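D-alanyl transferase DltD (Enterococcus faecalis, PDB 6O93) probably transfers D-alanine in the D-alanylation of lipoteichoic acid, a step in building the Gram-positive cell wall, as a membrane-associated member of the SGNH-hydrolase clan. Local coordinates at residues A332-C337 and W355-R360; L49-A54 and M344-H349. All coordinates share one frame; numbering follows the deposited sequence.

Contact 1: A332-C337 and W355-R360; sequences ADFSTC and WLAVDR
With CG of Phe-334 set opposite its own carbonyl carbon (chi1 -62°), the benzyl group reaches across to segment 355-360 of helix 352-367, where Val-358, with CG1 anti to the backbone N (chi1 169°), keeps CG2 beside that N, on the flank that the ring approaches. The far end of the phenyl group does the touching. Phe-334 CE2 lies 3.7 Å from Val-358 CG2, and Phe-334 CZ comes within 3.9 Å of Ala-357 CB. The methyl of Ala-357 is about equally near to CE1, so the ring rests its outer rim on two consecutive residues of one helical turn. Its slant toward Val-358 CG2 is oblique, and the backbone O of Ala-357 lies 3.8 Å from Phe-334 CZ at a similarly intermediate angle. No hydrogen bond spans this interface; the pairing is apolar. In the parallel, SGNH-type alpha/beta fold, strand 331-333 is an outermost strand, beside 289-294, and helix 352-367 packs against the sheet, Val-358 also touching Val-293 of the neighbouring strand. A type I turn runs from Phe-334 to Cys-337, closed by Cys-337 N to Phe-334 O. An Asx turn overlaps it, Asp-333 OD1 accepting from Ser-335 N at 3.0 Å, from above the carboxylate plane. Ser-335 OG donates separately to Asp-333 OD1, on the syn side. At the ring's edge, in its plane, sits SG of Cys-337.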
ATOM      1  N   ALA A 332       5.023   7.995  10.495  1.00 24.42           N
ATOM      2  CA  ALA A 332       4.954   7.173  11.702  1.00 24.57           C
ATOM      3  C   ALA A 332       5.955   6.035  11.525  1.00 24.48           C
ATOM      4  O   ALA A 332       5.645   4.993  10.947  1.00 24.07           O
ATOM      5  CB  ALA A 332       3.539   6.657  11.935  1.00 24.48           C
ATOM      6  N   ASP A 333       7.170   6.243  12.029  1.00 24.95           N
ATOM      7  CA  ASP A 333       8.259   5.281  11.868  1.00 23.83           C
ATOM      8  C   ASP A 333       8.279   4.362  13.083  1.00 22.28           C
ATOM      9  O   ASP A 333       8.775   4.732  14.149  1.00 23.12           O
ATOM     10  CB  ASP A 333       9.591   6.004  11.699  1.00 24.94           C
ATOM     11  CG  ASP A 333      10.752   5.048  11.493  1.00 26.12           C
ATOM     12  OD1 ASP A 333      10.507   3.834  11.334  1.00 25.52           O
ATOM     13  OD2 ASP A 333      11.913   5.513  11.494  1.00 27.14           O
ATOM     14  N   PHE A 334       7.745   3.153  12.920  1.00 21.02           N
ATOM     15  CA  PHE A 334       7.777   2.142  13.966  1.00 21.50           C
ATOM     16  C   PHE A 334       8.849   1.081  13.719  1.00 21.19           C
ATOM     17  O   PHE A 334       8.791  -0.001  14.313  1.00 20.17           O
ATOM     18  CB  PHE A 334       6.403   1.483  14.104  1.00 21.67           C
ATOM     19  CG  PHE A 334       5.311   2.436  14.509  1.00 22.82           C
ATOM     20  CD1 PHE A 334       5.299   3.003  15.771  1.00 24.25           C
ATOM     21  CD2 PHE A 334       4.289   2.753  13.629  1.00 22.69           C
ATOM     22  CE1 PHE A 334       4.294   3.876  16.146  1.00 25.25           C
ATOM     23  CE2 PHE A 334       3.282   3.625  13.998  1.00 22.89           C
ATOM     24  CZ  PHE A 334       3.284   4.186  15.258  1.00 24.60           C
ATOM     25  N   SER A 335       9.831   1.367  12.858  1.00 21.38           N
ATOM     26  CA  SER A 335      10.879   0.393  12.581  1.00 21.93           C
ATOM     27  C   SER A 335      11.756   0.128  13.799  1.00 23.22           C
ATOM     28  O   SER A 335      12.383  -0.933  13.874  1.00 22.90           O
ATOM     29  CB  SER A 335      11.745   0.862  11.408  1.00 21.80           C
ATOM     30  OG  SER A 335      12.426   2.067  11.719  1.00 22.62           O
ATOM     31  N   THR A 336      11.811   1.062  14.748  1.00 24.44           N
ATOM     32  CA  THR A 336      12.559   0.868  15.983  1.00 27.83           C
ATOM     33  C   THR A 336      11.779   0.091  17.034  1.00 28.95           C
ATOM     34  O   THR A 336      12.303  -0.127  18.132  1.00 30.06           O
ATOM     35  CB  THR A 336      12.974   2.221  16.567  1.00 29.28           C
ATOM     36  OG1 THR A 336      11.821   3.065  16.679  1.00 30.04           O
ATOM     37  CG2 THR A 336      14.017   2.892  15.682  1.00 28.24           C
ATOM     38  N   CYS A 337      10.547  -0.328  16.729  1.00 28.07           N
ATOM     39  CA  CYS A 337       9.709  -1.073  17.660  1.00 29.03           C
ATOM     40  C   CYS A 337       9.826  -2.580  17.474  1.00 29.18           C
ATOM     41  O   CYS A 337       8.888  -3.319  17.805  1.00 28.03           O
ATOM     42  CB  CYS A 337       8.251  -0.634  17.513  1.00 30.50           C
ATOM     43  SG  CYS A 337       7.983   1.134  17.778  1.00 33.43           S
ATOM     44  N   TRP A 355      -1.059  -2.253  15.026  1.00 21.37           N
ATOM     45  CA  TRP A 355      -2.168  -1.525  14.418  1.00 21.55           C
ATOM     46  C   TRP A 355      -2.751  -0.498  15.382  1.00 21.17           C
ATOM     47  O   TRP A 355      -3.142   0.598  14.965  1.00 21.05           O
ATOM     48  CB  TRP A 355      -3.247  -2.500  13.954  1.00 21.98           C
ATOM     49  CG  TRP A 355      -2.952  -3.110  12.622  1.00 21.97           C
ATOM     50  CD1 TRP A 355      -2.761  -4.432  12.349  1.00 22.33           C
ATOM     51  CD2 TRP A 355      -2.803  -2.416  11.377  1.00 20.76           C
ATOM     52  NE1 TRP A 355      -2.509  -4.607  11.008  1.00 21.29           N
ATOM     53  CE2 TRP A 355      -2.530  -3.383  10.390  1.00 20.34           C
ATOM     54  CE3 TRP A 355      -2.878  -1.071  11.001  1.00 19.77           C
ATOM     55  CZ2 TRP A 355      -2.330  -3.050   9.054  1.00 19.46           C
ATOM     56  CZ3 TRP A 355      -2.682  -0.742   9.672  1.00 19.99           C
ATOM     57  CH2 TRP A 355      -2.411  -1.727   8.715  1.00 19.65           C
ATOM     58  N   LEU A 356      -2.821  -0.832  16.673  1.00 21.14           N
ATOM     59  CA  LEU A 356      -3.283   0.141  17.658  1.00 21.91           C
ATOM     60  C   LEU A 356      -2.413   1.391  17.635  1.00 24.02           C
ATOM     61  O   LEU A 356      -2.926   2.515  17.663  1.00 23.85           O
ATOM     62  CB  LEU A 356      -3.283  -0.480  19.056  1.00 21.23           C
ATOM     63  CG  LEU A 356      -3.780   0.433  20.183  1.00 21.57           C
ATOM     64  CD1 LEU A 356      -5.274   0.712  20.032  1.00 22.16           C
ATOM     65  CD2 LEU A 356      -3.474  -0.169  21.546  1.00 22.50           C
ATOM     66  N   ALA A 357      -1.089   1.212  17.587  1.00 25.36           N
ATOM     67  CA  ALA A 357      -0.190   2.357  17.509  1.00 25.16           C
ATOM     68  C   ALA A 357      -0.388   3.122  16.208  1.00 23.96           C
ATOM     69  O   ALA A 357      -0.433   4.358  16.205  1.00 24.63           O
ATOM     70  CB  ALA A 357       1.261   1.894  17.645  1.00 25.59           C
ATOM     71  N   VAL A 358      -0.510   2.404  15.088  1.00 22.46           N
ATOM     72  CA  VAL A 358      -0.761   3.065  13.810  1.00 20.80           C
ATOM     73  C   VAL A 358      -2.092   3.801  13.851  1.00 20.34           C
ATOM     74  O   VAL A 358      -2.202   4.946  13.395  1.00 19.80           O
ATOM     75  CB  VAL A 358      -0.718   2.040  12.660  1.00 19.72           C
ATOM     76  CG1 VAL A 358      -1.238   2.664  11.374  1.00 19.05           C
ATOM     77  CG2 VAL A 358       0.696   1.517  12.465  1.00 19.04           C
ATOM     78  N   ASP A 359      -3.122   3.159  14.405  1.00 21.11           N
ATOM     79  CA  ASP A 359      -4.440   3.781  14.473  1.00 22.51           C
ATOM     80  C   ASP A 359      -4.390   5.120  15.201  1.00 23.21           C
ATOM     81  O   ASP A 359      -5.052   6.081  14.794  1.00 23.64           O
ATOM     82  CB  ASP A 359      -5.425   2.839  15.165  1.00 23.38           C
ATOM     83  CG  ASP A 359      -6.810   3.435  15.281  1.00 23.91           C
ATOM     84  OD1 ASP A 359      -7.553   3.411  14.274  1.00 23.87           O
ATOM     85  OD2 ASP A 359      -7.150   3.932  16.375  1.00 22.65           O
ATOM     86  N   ARG A 360      -3.620   5.203  16.289  1.00 23.21           N
ATOM     87  CA  ARG A 360      -3.521   6.467  17.011  1.00 23.98           C
ATOM     88  C   ARG A 360      -2.894   7.544  16.135  1.00 23.55           C
ATOM     89  O   ARG A 360      -3.371   8.685  16.101  1.00 23.41           O
ATOM     90  CB  ARG A 360      -2.717   6.288  18.297  1.00 24.79           C
ATOM     91  CG  ARG A 360      -2.419   7.600  19.009  1.00 26.22           C
ATOM     92  CD  ARG A 360      -1.969   7.387  20.446  1.00 28.22           C
ATOM     93  NE  ARG A 360      -0.709   6.658  20.540  1.00 28.46           N
ATOM     94  CZ  ARG A 360      -0.043   6.461  21.675  1.00 29.77           C
ATOM     95  NH1 ARG A 360      -0.516   6.941  22.817  1.00 31.19           N
ATOM     96  NH2 ARG A 360       1.096   5.783  21.670  1.00 29.92           N
TER

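Contact 2: L49-A54 and M344-H349; sequences LSRFSA and MADTIH. With PO4 (phosphate ion), chain G.
Asp-346 uses its two carboxylate oxygens differently, OD1 gripping its own loop and OD2 facing Arg-51. Asp-346 OD1 takes a bond from His-349 ND1 at 2.8 Å, syn and near the imidazole plane. His-349 NE2 also bonds to Ser-47 OG, a layout consistent with a Ser-His-Asp triad as in the SGNH clan; a sodium ion lies about 4 Å from the His-349 side chain. Two further donors converge on OD1, the backbone N atoms of His-349 and Ile-348, making an Asx motif and an Asx turn. Asp-346 CG sits between backbone N and carbonyl carbon (chi1 46°), which turns OD1 toward the N-H groups that follow in the loop. Arg-51 forms a salt bridge with Asp-346 through two weak bonds, Arg-51 NE to Asp-346 OD2 at 3.3 Å and Arg-51 NH2 to Asp-346 OD2 at 3.4 Å. The carboxylate stands almost upright to the guanidinium, 80° between planes, and OD2 meets the guanidinium edge. The same guanidinium lies flat on one face of the His-349 imidazole, planes 19° apart, while Ile-348 CG1 sits over the opposite face, off toward the rim. Tied at ND1 and NE2, the imidazole is probably fixed in rotation. Further out, Phe-246 of helix 244-251 touches Arg-51, Asp-346 and Thr-347. Nearer the Arg-51 backbone, Arg-51 CG packs 3.6 Å from Ala-345 CB.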
ATOM      1  N   LEU A  49      -2.494  -5.327   5.382  1.00 18.97           N
ATOM      2  CA  LEU A  49      -3.810  -4.730   5.574  1.00 18.18           C
ATOM      3  C   LEU A  49      -4.858  -5.743   6.024  1.00 19.20           C
ATOM      4  O   LEU A  49      -5.849  -5.352   6.648  1.00 19.00           O
ATOM      5  CB  LEU A  49      -4.272  -4.057   4.279  1.00 16.97           C
ATOM      6  CG  LEU A  49      -3.417  -2.889   3.782  1.00 17.07           C
ATOM      7  CD1 LEU A  49      -3.929  -2.386   2.444  1.00 17.69           C
ATOM      8  CD2 LEU A  49      -3.394  -1.757   4.797  1.00 17.42           C
ATOM      9  N   SER A  50      -4.668  -7.027   5.723  1.00 20.62           N
ATOM     10  CA  SER A  50      -5.657  -8.046   6.051  1.00 21.86           C
ATOM     11  C   SER A  50      -5.517  -8.587   7.468  1.00 23.51           C
ATOM     12  O   SER A  50      -6.357  -9.389   7.892  1.00 23.73           O
ATOM     13  CB  SER A  50      -5.564  -9.210   5.059  1.00 22.72           C
ATOM     14  OG  SER A  50      -4.320  -9.881   5.173  1.00 24.86           O
ATOM     15  N   ARG A  51      -4.488  -8.173   8.209  1.00 24.78           N
ATOM     16  CA  ARG A  51      -4.266  -8.654   9.573  1.00 27.48           C
ATOM     17  C   ARG A  51      -5.251  -7.954  10.505  1.00 26.59           C
ATOM     18  O   ARG A  51      -4.916  -7.038  11.260  1.00 25.76           O
ATOM     19  CB  ARG A  51      -2.822  -8.420   9.994  1.00 29.94           C
ATOM     20  CG  ARG A  51      -1.905  -9.597   9.716  1.00 32.78           C
ATOM     21  CD  ARG A  51      -1.936 -10.016   8.256  1.00 33.49           C
ATOM     22  NE  ARG A  51      -1.051 -11.150   8.012  1.00 36.15           N
ATOM     23  CZ  ARG A  51      -0.830 -11.690   6.818  1.00 37.00           C
ATOM     24  NH1 ARG A  51      -1.426 -11.202   5.738  1.00 35.49           N
ATOM     25  NH2 ARG A  51      -0.004 -12.720   6.705  1.00 39.00           N
ATOM     26  N   PHE A  52      -6.496  -8.414  10.450  1.00 25.44           N
ATOM     27  CA  PHE A  52      -7.564  -7.805  11.223  1.00 24.93           C
ATOM     28  C   PHE A  52      -7.544  -8.287  12.668  1.00 25.18           C
ATOM     29  O   PHE A  52      -7.165  -9.423  12.969  1.00 25.49           O
ATOM     30  CB  PHE A  52      -8.923  -8.117  10.593  1.00 24.94           C
ATOM     31  CG  PHE A  52      -9.399  -7.070   9.627  1.00 24.79           C
ATOM     32  CD1 PHE A  52      -8.635  -6.722   8.525  1.00 23.57           C
ATOM     33  CD2 PHE A  52     -10.618  -6.439   9.817  1.00 25.42           C
ATOM     34  CE1 PHE A  52      -9.075  -5.757   7.635  1.00 23.16           C
ATOM     35  CE2 PHE A  52     -11.063  -5.477   8.931  1.00 24.82           C
ATOM     36  CZ  PHE A  52     -10.291  -5.137   7.838  1.00 23.63           C
ATOM     37  N   SER A  53      -7.953  -7.395  13.563  1.00 24.25           N
ATOM     38  CA  SER A  53      -8.190  -7.717  14.963  1.00 24.65           C
ATOM     39  C   SER A  53      -9.037  -6.592  15.541  1.00 25.54           C
ATOM     40  O   SER A  53      -9.447  -5.673  14.828  1.00 24.28           O
ATOM     41  CB  SER A  53      -6.877  -7.889  15.734  1.00 24.85           C
ATOM     42  OG  SER A  53      -6.228  -6.643  15.924  1.00 24.48           O
ATOM     43  N   ALA A  54      -9.297  -6.666  16.847  1.00 28.48           N
ATOM     44  CA  ALA A  54     -10.059  -5.611  17.503  1.00 29.56           C
ATOM     45  C   ALA A  54      -9.371  -4.256  17.397  1.00 27.79           C
ATOM     46  O   ALA A  54     -10.030  -3.224  17.553  1.00 27.56           O
ATOM     47  CB  ALA A  54     -10.285  -5.965  18.975  1.00 31.48           C
ATOM     48  N   MET A 344       3.563  -7.186  16.236  1.00 25.16           N
ATOM     49  CA  MET A 344       3.346  -7.802  14.939  1.00 24.94           C
ATOM     50  C   MET A 344       2.392  -8.983  15.067  1.00 25.97           C
ATOM     51  O   MET A 344       2.290  -9.613  16.122  1.00 26.43           O
ATOM     52  CB  MET A 344       4.674  -8.271  14.339  1.00 25.64           C
ATOM     53  CG  MET A 344       5.732  -7.186  14.268  1.00 25.11           C
ATOM     54  SD  MET A 344       5.190  -5.763  13.307  1.00 24.96           S
ATOM     55  CE  MET A 344       5.311  -6.403  11.635  1.00 24.41           C
ATOM     56  N   ALA A 345       1.684  -9.271  13.974  1.00 26.25           N
ATOM     57  CA  ALA A 345       0.819 -10.443  13.933  1.00 27.42           C
ATOM     58  C   ALA A 345       1.610 -11.710  13.655  1.00 26.74           C
ATOM     59  O   ALA A 345       1.224 -12.792  14.108  1.00 27.95           O
ATOM     60  CB  ALA A 345      -0.266 -10.264  12.868  1.00 28.15           C
ATOM     61  N   ASP A 346       2.713 -11.593  12.923  1.00 27.17           N
ATOM     62  CA  ASP A 346       3.532 -12.745  12.581  1.00 28.76           C
ATOM     63  C   ASP A 346       4.965 -12.291  12.332  1.00 31.25           C
ATOM     64  O   ASP A 346       5.570 -11.652  13.199  1.00 32.74           O
ATOM     65  CB  ASP A 346       2.943 -13.474  11.369  1.00 26.63           C
ATOM     66  CG  ASP A 346       2.554 -12.525  10.249  1.00 23.68           C
ATOM     67  OD1 ASP A 346       3.427 -11.776   9.761  1.00 22.36           O
ATOM     68  OD2 ASP A 346       1.368 -12.533   9.856  1.00 23.58           O
ATOM     69  N   THR A 347       5.519 -12.594  11.159  1.00 34.33           N
ATOM     70  CA  THR A 347       6.919 -12.282  10.907  1.00 37.63           C
ATOM     71  C   THR A 347       7.106 -10.842  10.443  1.00 36.58           C
ATOM     72  O   THR A 347       8.036 -10.165  10.891  1.00 38.87           O
ATOM     73  CB  THR A 347       7.492 -13.249   9.872  1.00 40.90           C
ATOM     74  OG1 THR A 347       6.637 -13.286   8.724  1.00 41.13           O
ATOM     75  CG2 THR A 347       7.617 -14.649  10.461  1.00 43.81           C
ATOM     76  N   ILE A 348       6.233 -10.351   9.563  1.00 32.32           N
ATOM     77  CA  ILE A 348       6.465  -9.057   8.929  1.00 28.61           C
ATOM     78  C   ILE A 348       5.204  -8.202   8.894  1.00 24.77           C
ATOM     79  O   ILE A 348       5.253  -7.037   8.487  1.00 23.90           O
ATOM     80  CB  ILE A 348       7.016  -9.247   7.503  1.00 29.83           C
ATOM     81  CG1 ILE A 348       6.025 -10.044   6.648  1.00 29.50           C
ATOM     82  CG2 ILE A 348       8.369  -9.947   7.543  1.00 30.79           C
ATOM     83  CD1 ILE A 348       6.407 -10.111   5.185  1.00 30.32           C
ATOM     84  N   HIS A 349       4.072  -8.759   9.316  1.00 24.55           N
ATOM     85  CA  HIS A 349       2.786  -8.083   9.202  1.00 24.75           C
ATOM     86  C   HIS A 349       2.390  -7.455  10.533  1.00 23.36           C
ATOM     87  O   HIS A 349       2.462  -8.108  11.580  1.00 23.61           O
ATOM     88  CB  HIS A 349       1.705  -9.061   8.740  1.00 27.51           C
ATOM     89  CG  HIS A 349       1.983  -9.672   7.403  1.00 30.69           C
ATOM     90  ND1 HIS A 349       2.521 -10.933   7.258  1.00 32.77           N
ATOM     91  CD2 HIS A 349       1.812  -9.189   6.151  1.00 30.63           C
ATOM     92  CE1 HIS A 349       2.661 -11.204   5.972  1.00 32.31           C
ATOM     93  NE2 HIS A 349       2.239 -10.162   5.279  1.00 31.20           N
TER
HETATM   94  P   PO4 G 506       9.545 -14.016   6.506  1.00 56.34           P
HETATM   95  O1  PO4 G 506       9.817 -13.409   5.148  1.00 56.76           O
HETATM   96  O2  PO4 G 506       8.066 -13.936   6.804  1.00 56.48           O
HETATM   97  O3  PO4 G 506      10.319 -13.256   7.555  1.00 55.38           O
HETATM   98  O4  PO4 G 506       9.978 -15.463   6.512  1.00 57.43           O

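In the fold
From the N terminus, the chain leaves strand 40-44 and enters the loop holding 49-54, half of contact 2, before helix 57-63. Nearly 290 residues later, after strand 331-333 and the turn that opens contact 1, it reaches 344-349 and closes contact 2, a long-range join between two loops. Helix 352-367 then returns to 332-337, so contact 1 closes a short local loop that contains 344-349. The segments therefore alternate and the contacts cross, their centres 12 Å apart. Trp-355, in the helix of contact 1, packs against Leu-49 and Arg-51, so this helix also borders the 49-54 loop of contact 2.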